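Long-range contacts in periplasmic binding protein (Veillonella parvula, PDB 4N01), which probably captures a small solute, perhaps a metal chelate as its relatives do, in the periplasm and presents it for uptake across the inner membrane: residues 62-68 with 84-90; 74-79 with 100-104; 165-169 with 316-321. Numbering follows the deposited sequence.

Interaction 1: 62-68 with 84-90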
loop_
_atom_site.group_PDB
_atom_site.type_symbol
_atom_site.label_atom_id
_atom_site.label_comp_id
_atom_site.label_asym_id
_atom_site.label_seq_id
_atom_site.Cartn_x
_atom_site.Cartn_y
_atom_site.Cartn_z
ATOM N N ALA A 62 -7.299 -14.515 -19.780
ATOM C CA ALA A 62 -6.537 -13.411 -19.214
ATOM C C ALA A 62 -6.632 -12.166 -20.091
ATOM O O ALA A 62 -6.542 -12.261 -21.315
ATOM C CB ALA A 62 -5.081 -13.814 -19.029
ATOM N N PRO A 63 -6.816 -10.992 -19.465
ATOM C CA PRO A 63 -6.747 -9.722 -20.203
ATOM C C PRO A 63 -5.397 -9.606 -20.903
ATOM O O PRO A 63 -4.405 -10.121 -20.385
ATOM C CB PRO A 63 -6.840 -8.672 -19.093
ATOM C CG PRO A 63 -7.639 -9.357 -18.006
ATOM C CD PRO A 63 -7.172 -10.796 -18.047
ATOM N N THR A 64 -5.349 -8.961 -22.067
ATOM C CA THR A 64 -4.110 -8.895 -22.828
ATOM C C THR A 64 -3.606 -7.467 -22.963
ATOM O O THR A 64 -2.474 -7.243 -23.398
ATOM C CB THR A 64 -4.297 -9.469 -24.228
ATOM O OG1 THR A 64 -5.206 -8.637 -24.959
ATOM C CG2 THR A 64 -4.845 -10.877 -24.144
ATOM N N HIS A 65 -4.464 -6.509 -22.621
ATOM C CA HIS A 65 -4.119 -5.090 -22.674
ATOM C C HIS A 65 -4.486 -4.382 -21.368
ATOM O O HIS A 65 -5.304 -3.454 -21.356
ATOM C CB HIS A 65 -4.824 -4.411 -23.846
ATOM C CG HIS A 65 -4.262 -4.778 -25.181
ATOM N ND1 HIS A 65 -4.330 -6.064 -25.697
ATOM C CD2 HIS A 65 -3.606 -4.047 -26.108
ATOM C CE1 HIS A 65 -3.750 -6.094 -26.876
ATOM N NE2 HIS A 65 -3.296 -4.881 -27.156
ATOM N N ALA A 66 -3.871 -4.814 -20.271
ATOM C CA ALA A 66 -4.225 -4.308 -18.950
ATOM C C ALA A 66 -3.506 -2.995 -18.653
ATOM O O ALA A 66 -2.341 -2.824 -19.028
ATOM C CB ALA A 66 -3.877 -5.334 -17.897
ATOM N N VAL A 67 -4.208 -2.071 -18.003
ATOM C CA VAL A 67 -3.623 -0.797 -17.614
ATOM C C VAL A 67 -3.678 -0.659 -16.104
ATOM O O VAL A 67 -4.737 -0.833 -15.491
ATOM C CB VAL A 67 -4.353 0.406 -18.252
ATOM C CG1 VAL A 67 -3.870 1.719 -17.629
ATOM C CG2 VAL A 67 -4.140 0.420 -19.783
ATOM N N SER A 68 -2.536 -0.351 -15.501
ATOM C CA SER A 68 -2.508 -0.098 -14.073
ATOM C C SER A 68 -2.400 1.406 -13.822
ATOM O O SER A 68 -1.471 2.055 -14.303
ATOM C CB SER A 68 -1.339 -0.825 -13.416
ATOM O OG SER A 68 -1.235 -0.430 -12.058
ATOM N N ASP A 84 3.813 -9.012 -19.888
ATOM C CA ASP A 84 3.381 -9.278 -21.264
ATOM C C ASP A 84 1.897 -8.978 -21.497
ATOM O O ASP A 84 1.468 -8.785 -22.644
ATOM C CB ASP A 84 3.678 -10.723 -21.673
ATOM C CG ASP A 84 3.227 -11.029 -23.098
ATOM O OD1 ASP A 84 3.678 -10.327 -24.038
ATOM O OD2 ASP A 84 2.403 -11.955 -23.281
ATOM N N LYS A 85 1.119 -8.934 -20.418
ATOM C CA LYS A 85 -0.315 -8.668 -20.522
ATOM C C LYS A 85 -0.659 -7.196 -20.278
ATOM O O LYS A 85 -1.840 -6.826 -20.248
ATOM C CB LYS A 85 -1.080 -9.539 -19.519
ATOM C CG LYS A 85 -0.815 -11.036 -19.667
ATOM C CD LYS A 85 -1.279 -11.540 -21.027
ATOM C CE LYS A 85 -0.936 -13.014 -21.211
ATOM N NZ LYS A 85 -2.093 -13.917 -20.954
HETATM N N MSE A 86 0.369 -6.369 -20.080
HETATM C CA MSE A 86 0.164 -4.980 -19.658
HETATM C C MSE A 86 0.351 -3.975 -20.788
HETATM O O MSE A 86 1.395 -3.944 -21.450
HETATM C CB MSE A 86 1.064 -4.657 -18.462
HETATM C CG MSE A 86 0.740 -5.558 -17.285
HETATM SE SE MSE A 86 1.982 -5.456 -15.809
HETATM C CE MSE A 86 1.608 -3.604 -15.306
ATOM N N ALA A 87 -0.674 -3.158 -21.017
ATOM C CA ALA A 87 -0.611 -2.156 -22.080
ATOM C C ALA A 87 -0.121 -0.803 -21.569
ATOM O O ALA A 87 0.224 0.077 -22.352
ATOM C CB ALA A 87 -1.957 -2.007 -22.740
ATOM N N GLY A 88 -0.094 -0.623 -20.259
ATOM C CA GLY A 88 0.380 0.644 -19.734
ATOM C C GLY A 88 0.357 0.731 -18.222
ATOM O O GLY A 88 -0.403 0.023 -17.568
ATOM N N THR A 89 1.195 1.605 -17.675
ATOM C CA THR A 89 1.151 1.918 -16.248
ATOM C C THR A 89 1.070 3.427 -16.064
ATOM O O THR A 89 1.388 4.190 -16.979
ATOM C CB THR A 89 2.402 1.433 -15.507
ATOM O OG1 THR A 89 3.553 2.100 -16.044
ATOM C CG2 THR A 89 2.549 -0.075 -15.644
ATOM N N ALA A 90 0.675 3.857 -14.870
ATOM C CA ALA A 90 0.541 5.284 -14.601
ATOM C C ALA A 90 0.838 5.612 -13.153
ATOM O O ALA A 90 0.845 4.731 -12.283
ATOM C CB ALA A 90 -0.843 5.770 -14.969
HETATM O O HOH W 1 -0.699 -8.952 -24.235
#

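Interaction 2: 74-79 with 100-104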
loop_
_atom_site.group_PDB
_atom_site.type_symbol
_atom_site.label_atom_id
_atom_site.label_comp_id
_atom_site.label_asym_id
_atom_site.label_seq_id
_atom_site.Cartn_x
_atom_site.Cartn_y
_atom_site.Cartn_z
ATOM N N THR A 74 0.483 -1.721 -10.041
ATOM C CA THR A 74 1.563 -2.022 -10.991
ATOM C C THR A 74 2.524 -3.054 -10.411
ATOM O O THR A 74 2.897 -4.020 -11.087
ATOM C CB THR A 74 2.347 -0.760 -11.389
ATOM O OG1 THR A 74 1.528 0.063 -12.226
ATOM C CG2 THR A 74 3.634 -1.122 -12.147
ATOM N N GLU A 75 2.911 -2.863 -9.151
ATOM C CA GLU A 75 3.815 -3.809 -8.505
ATOM C C GLU A 75 3.167 -5.175 -8.308
ATOM O O GLU A 75 3.816 -6.199 -8.527
ATOM C CB GLU A 75 4.420 -3.218 -7.209
ATOM C CG GLU A 75 5.280 -1.985 -7.539
ATOM C CD GLU A 75 6.026 -1.372 -6.356
ATOM O OE1 GLU A 75 5.736 -1.716 -5.182
ATOM O OE2 GLU A 75 6.924 -0.526 -6.611
HETATM N N MSE A 76 1.885 -5.188 -7.944
HETATM C CA MSE A 76 1.156 -6.444 -7.789
HETATM C C MSE A 76 1.175 -7.223 -9.087
HETATM O O MSE A 76 1.449 -8.421 -9.097
HETATM C CB MSE A 76 -0.285 -6.186 -7.345
HETATM C CG MSE A 76 -0.351 -5.669 -5.919
HETATM SE SE MSE A 76 -2.156 -5.125 -5.452
HETATM C CE MSE A 76 -3.009 -6.860 -5.538
HETATM N N MSE A 77 0.907 -6.535 -10.189
HETATM C CA MSE A 77 0.877 -7.205 -11.483
HETATM C C MSE A 77 2.260 -7.690 -11.912
HETATM O O MSE A 77 2.400 -8.801 -12.428
HETATM C CB MSE A 77 0.249 -6.301 -12.547
HETATM C CG MSE A 77 -1.246 -6.079 -12.326
HETATM SE SE MSE A 77 -2.067 -5.295 -13.903
HETATM C CE MSE A 77 -1.810 -6.770 -15.147
ATOM N N LEU A 78 3.286 -6.878 -11.688
ATOM C CA LEU A 78 4.647 -7.283 -12.061
ATOM C C LEU A 78 5.125 -8.477 -11.224
ATOM O O LEU A 78 5.846 -9.355 -11.717
ATOM C CB LEU A 78 5.622 -6.105 -11.931
ATOM C CG LEU A 78 5.390 -4.941 -12.908
ATOM C CD1 LEU A 78 6.259 -3.750 -12.543
ATOM C CD2 LEU A 78 5.655 -5.365 -14.360
ATOM N N GLN A 79 4.706 -8.517 -9.964
ATOM C CA GLN A 79 5.115 -9.594 -9.071
ATOM C C GLN A 79 4.588 -10.929 -9.598
ATOM O O GLN A 79 5.253 -11.959 -9.474
ATOM C CB GLN A 79 4.604 -9.325 -7.650
ATOM C CG GLN A 79 5.022 -10.357 -6.606
ATOM C CD GLN A 79 6.506 -10.310 -6.303
ATOM O OE1 GLN A 79 7.027 -9.292 -5.844
ATOM N NE2 GLN A 79 7.199 -11.416 -6.565
ATOM N N LEU A 100 11.452 -5.734 -9.150
ATOM C CA LEU A 100 10.450 -5.606 -10.216
ATOM C C LEU A 100 10.837 -4.564 -11.268
ATOM O O LEU A 100 10.106 -4.354 -12.234
ATOM C CB LEU A 100 9.086 -5.234 -9.619
ATOM C CG LEU A 100 8.534 -6.170 -8.534
ATOM C CD1 LEU A 100 7.205 -5.654 -7.996
ATOM C CD2 LEU A 100 8.383 -7.572 -9.097
ATOM N N GLN A 101 11.986 -3.922 -11.086
ATOM C CA GLN A 101 12.416 -2.839 -11.975
ATOM C C GLN A 101 12.588 -3.290 -13.419
ATOM O O GLN A 101 12.133 -2.615 -14.352
ATOM C CB GLN A 101 13.724 -2.208 -11.479
ATOM C CG GLN A 101 14.205 -1.030 -12.326
ATOM C CD GLN A 101 13.329 0.203 -12.171
ATOM O OE1 GLN A 101 13.238 0.784 -11.082
ATOM N NE2 GLN A 101 12.673 0.607 -13.259
ATOM N N ALA A 102 13.246 -4.430 -13.612
ATOM C CA ALA A 102 13.464 -4.939 -14.959
ATOM C C ALA A 102 12.155 -5.279 -15.670
ATOM O O ALA A 102 12.040 -5.054 -16.878
ATOM C CB ALA A 102 14.403 -6.139 -14.950
ATOM N N ALA A 103 11.177 -5.823 -14.948
ATOM C CA ALA A 103 9.864 -6.078 -15.552
ATOM C C ALA A 103 9.124 -4.759 -15.825
ATOM O O ALA A 103 8.484 -4.603 -16.866
ATOM C CB ALA A 103 9.015 -7.013 -14.673
ATOM N N TYR A 104 9.222 -3.812 -14.888
ATOM C CA TYR A 104 8.623 -2.490 -15.057
ATOM C C TYR A 104 9.080 -1.826 -16.341
ATOM O O TYR A 104 8.285 -1.173 -17.020
ATOM C CB TYR A 104 8.976 -1.581 -13.875
ATOM C CG TYR A 104 8.422 -0.166 -13.973
ATOM C CD1 TYR A 104 7.115 0.119 -13.598
ATOM C CD2 TYR A 104 9.219 0.885 -14.424
ATOM C CE1 TYR A 104 6.611 1.417 -13.673
ATOM C CE2 TYR A 104 8.727 2.181 -14.511
ATOM C CZ TYR A 104 7.420 2.438 -14.135
ATOM O OH TYR A 104 6.928 3.722 -14.210
#

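Interaction 3: 165-169 with 316-321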
loop_
_atom_site.group_PDB
_atom_site.type_symbol
_atom_site.label_atom_id
_atom_site.label_comp_id
_atom_site.label_asym_id
_atom_site.label_seq_id
_atom_site.Cartn_x
_atom_site.Cartn_y
_atom_site.Cartn_z
ATOM N N LEU A 165 -3.569 -7.858 6.181
ATOM C CA LEU A 165 -2.616 -8.566 5.319
ATOM C C LEU A 165 -3.281 -9.727 4.586
ATOM O O LEU A 165 -2.987 -9.979 3.419
ATOM C CB LEU A 165 -1.415 -9.072 6.119
ATOM C CG LEU A 165 -0.334 -9.760 5.274
ATOM C CD1 LEU A 165 0.248 -8.820 4.213
ATOM C CD2 LEU A 165 0.778 -10.337 6.160
ATOM N N GLU A 166 -4.193 -10.425 5.264
ATOM C CA GLU A 166 -4.931 -11.524 4.614
ATOM C C GLU A 166 -5.772 -11.026 3.435
ATOM O O GLU A 166 -5.918 -11.727 2.436
ATOM C CB GLU A 166 -5.827 -12.271 5.619
ATOM C CG GLU A 166 -5.068 -13.140 6.618
ATOM C CD GLU A 166 -4.321 -14.298 5.956
ATOM O OE1 GLU A 166 -4.763 -14.794 4.884
ATOM O OE2 GLU A 166 -3.280 -14.720 6.507
ATOM N N THR A 167 -6.336 -9.824 3.551
ATOM C CA THR A 167 -7.070 -9.232 2.424
ATOM C C THR A 167 -6.154 -9.042 1.211
ATOM O O THR A 167 -6.538 -9.322 0.075
ATOM C CB THR A 167 -7.647 -7.856 2.804
ATOM O OG1 THR A 167 -8.250 -7.940 4.100
ATOM C CG2 THR A 167 -8.683 -7.402 1.759
ATOM N N ASN A 168 -4.948 -8.549 1.460
ATOM C CA ASN A 168 -3.927 -8.366 0.422
ATOM C C ASN A 168 -3.542 -9.706 -0.214
ATOM O O ASN A 168 -3.355 -9.793 -1.435
ATOM C CB ASN A 168 -2.703 -7.687 1.070
ATOM C CG ASN A 168 -1.755 -7.015 0.063
ATOM O OD1 ASN A 168 -1.102 -6.014 0.395
ATOM N ND2 ASN A 168 -1.647 -7.571 -1.138
ATOM N N PHE A 169 -3.435 -10.754 0.603
ATOM C CA PHE A 169 -3.130 -12.091 0.077
ATOM C C PHE A 169 -4.256 -12.557 -0.845
ATOM O O PHE A 169 -3.996 -13.060 -1.935
ATOM C CB PHE A 169 -2.948 -13.107 1.211
ATOM C CG PHE A 169 -1.655 -12.958 1.976
ATOM C CD1 PHE A 169 -0.607 -12.190 1.477
ATOM C CD2 PHE A 169 -1.488 -13.604 3.198
ATOM C CE1 PHE A 169 0.586 -12.073 2.183
ATOM C CE2 PHE A 169 -0.302 -13.492 3.909
ATOM C CZ PHE A 169 0.742 -12.726 3.400
ATOM N N PRO A 316 -1.238 -1.376 0.849
ATOM C CA PRO A 316 -1.356 -2.639 0.108
ATOM C C PRO A 316 -0.405 -2.724 -1.085
ATOM O O PRO A 316 -0.154 -1.711 -1.739
ATOM C CB PRO A 316 -2.799 -2.606 -0.387
ATOM C CG PRO A 316 -3.528 -1.856 0.695
ATOM C CD PRO A 316 -2.562 -0.775 1.114
ATOM N N GLY A 317 0.116 -3.918 -1.357
ATOM C CA GLY A 317 1.070 -4.109 -2.439
ATOM C C GLY A 317 1.800 -5.424 -2.258
ATOM O O GLY A 317 1.201 -6.408 -1.823
ATOM N N VAL A 318 3.089 -5.447 -2.581
ATOM C CA VAL A 318 3.854 -6.689 -2.525
ATOM C C VAL A 318 5.021 -6.564 -1.563
ATOM O O VAL A 318 5.822 -7.480 -1.440
ATOM C CB VAL A 318 4.379 -7.092 -3.916
ATOM C CG1 VAL A 318 3.218 -7.287 -4.877
ATOM C CG2 VAL A 318 5.342 -6.029 -4.433
ATOM N N ARG A 319 5.102 -5.433 -0.858
ATOM C CA ARG A 319 6.274 -5.168 -0.029
ATOM C C ARG A 319 6.060 -5.432 1.451
ATOM O O ARG A 319 7.002 -5.286 2.237
ATOM C CB ARG A 319 6.714 -3.711 -0.171
ATOM C CG ARG A 319 6.911 -3.235 -1.604
ATOM C CD ARG A 319 7.555 -1.868 -1.552
ATOM N NE ARG A 319 7.570 -1.213 -2.852
ATOM C CZ ARG A 319 8.408 -0.236 -3.180
ATOM N NH1 ARG A 319 9.328 0.178 -2.308
ATOM N NH2 ARG A 319 8.335 0.312 -4.381
ATOM N N THR A 320 4.837 -5.780 1.842
ATOM C CA THR A 320 4.488 -5.741 3.262
ATOM C C THR A 320 5.335 -6.613 4.176
ATOM O O THR A 320 5.907 -6.122 5.152
ATOM C CB THR A 320 2.997 -6.083 3.524
ATOM O OG1 THR A 320 2.174 -5.278 2.672
ATOM C CG2 THR A 320 2.651 -5.785 4.971
ATOM N N VAL A 321 5.388 -7.908 3.888
ATOM C CA VAL A 321 6.093 -8.817 4.787
ATOM C C VAL A 321 7.598 -8.515 4.800
ATOM O O VAL A 321 8.240 -8.584 5.849
ATOM C CB VAL A 321 5.789 -10.292 4.454
ATOM C CG1 VAL A 321 6.715 -11.213 5.233
ATOM C CG2 VAL A 321 4.333 -10.596 4.809
#

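Interaction 1: 62-68 with 84-90
Lys85, Ser68 and Ala87 give up the most surface (94, 72 and 54 Å²), and each marks a different part of this strand pairing. At the entry end, the Lys85 side chain bends through two successive m rotamers over residues 62-64, setting CB 3.5 Å from Pro63 O and NZ 3.6 Å from Ala62 CB. Its carbonyl starts the pairing: Ala66 N donates to Lys85 O at 2.9 Å with a nearly straight angle of 172°. Just before it, a water donates to both Thr64 O (2.6 Å) and Asp84 O (2.7 Å). Ala87 sits at a beta bulge, where the register shifts by one residue. Its phi/psi of -93/-14° breaks the extended run, so Ala66 O receives Ala87 N at 2.6 Å and, weakly, Gly88 N at 3.4 Å. Ala87 CB meanwhile lies 3.9 Å from His65 CB. Beyond the bulge, Ser68 N donates to Gly88 O at 3.0 Å, and Ser68 O takes a weak bond from Ala90 N at 2.9 Å. The Ser68 hydroxyl turns instead to Thr73 and Thr74 of the following helix. An axis angle of 14° and a closest axis approach of 4.6 Å show neighbouring parallel strands; with helix 71-79 between them in sequence, strands 66-68 and 86-90 form a beta-alpha-beta unit within a five-stranded parallel sheet.

Interaction 2: 74-79 with 100-104
Two leucines in the same m,t conformation carry this contact of helix 71-79 with segment 100-104, which follows strand 86-90 and covers the helix of the 66-68/71-79/86-90 beta-alpha-beta unit. Leu100 loses 100 Å² and Leu78 87 Å²; their CA atoms, 6.3 Å apart, are the nearest CA pair across the segments. Leu100 brings CD1 to 3.8 Å from Glu75 CB and 3.5 Å from Glu75 O, a carbonyl engaged by Gln79 N within the helix. Its CD2 rests 3.8 Å from Gln79 CA and 4.2 Å from Leu78 CB, and Gln79, t then p, sets OE1 3.9 Å from Leu100 CD2. Leu78 answers with both methyls: CD2 approaches Ala103 CB at 3.8 Å, while CD1 reaches Tyr104 CB at 3.7 Å. With chi1 t and chi2 at 82°, the Tyr104 ring presents its edge to Leu78 CD1 and Thr74 CG2, the latter 4.0 Å from Tyr104 CD1. The m rotamer of Thr74 offers this methyl to the tyrosine and leaves OG1 for Ser68 OG and Ser70 O. Glu75, m then t, carries its carboxylate to Arg319, with Gln71 and the Tyr97 backbone as further partners. The polar groups of Thr74 and Glu75 are thus satisfied elsewhere, and the closest approaches between the two segments all involve carbon. Burial of 321 Å² of largely apolar surface, rather than directional bonding, therefore holds 100-104 against helix 71-79.

Interaction 3: 165-169 with 316-321
Pro316 opens the second segment beside Asn168, whose OD1 lies 3.4 Å from Pro316 CA; the two CA atoms are 6.3 Å apart, the shortest such distance in the contact. At Gly317 the polar core of the interaction follows. Gly317 N donates to Asn168 OD1 at 3.0 Å and 166°, and Asn168 ND2 returns a bond to Gly317 O at 3.2 Å, with a less favourable angle of 136°. One carboxamide thereby serves both the NH and the CO of a single residue, supplying partners that this stretch of irregular backbone would not get from helix or sheet pairing. Val318 and Arg319 point their CA-to-CB bonds away from 165-169. Val318 packs on helix 71-79, and Arg319 forms a salt bridge with Glu75. The chain then enters helix 320-332 and turns back towards its partner. Thr320 CB meets Leu165 CD1 at 3.9 Å, while the Thr320 hydroxyl bonds to that of Tyr228. Val321 completes the apolar part: its CG2 is 3.8 Å from Leu165 CD2 and 4.4 Å from Phe169 CZ, at the edge of the ring. Leu165, Asn168 and Phe169, spaced i, i+3 and i+4, supply the contacts from the 165-169 side, and all seven touching residues are buried. Around them, helix 228-234 meets Leu165, Pro316 and Thr320, helix 182-203 packs on Phe169 and Val321, and helix 71-79 receives Val318, so 316-321 lies among these three helices and joins the helix 71-79 side of the fold to the C-terminal helix 320-332.

Overall arrangement
From the N terminus, interaction 1 closes first, pairing 62-68 with 84-90 around helix 71-79. Interaction 2 starts on that helix and ends at 100-104, past the second strand, so the two cross along the chain. They also touch in space, through Ser68 with Thr74 and the packing of Met77 against Ala66 and Met86. Interaction 3 comes later, in series, and closes a far larger span, 147 residues from 169 to 316, that contains the four-stranded parallel sheet. It meets interaction 2 through the Glu75-Arg319 salt bridge and Val318, linking the five-stranded-sheet region to the C-terminal part, consistent with a two-lobed binding protein.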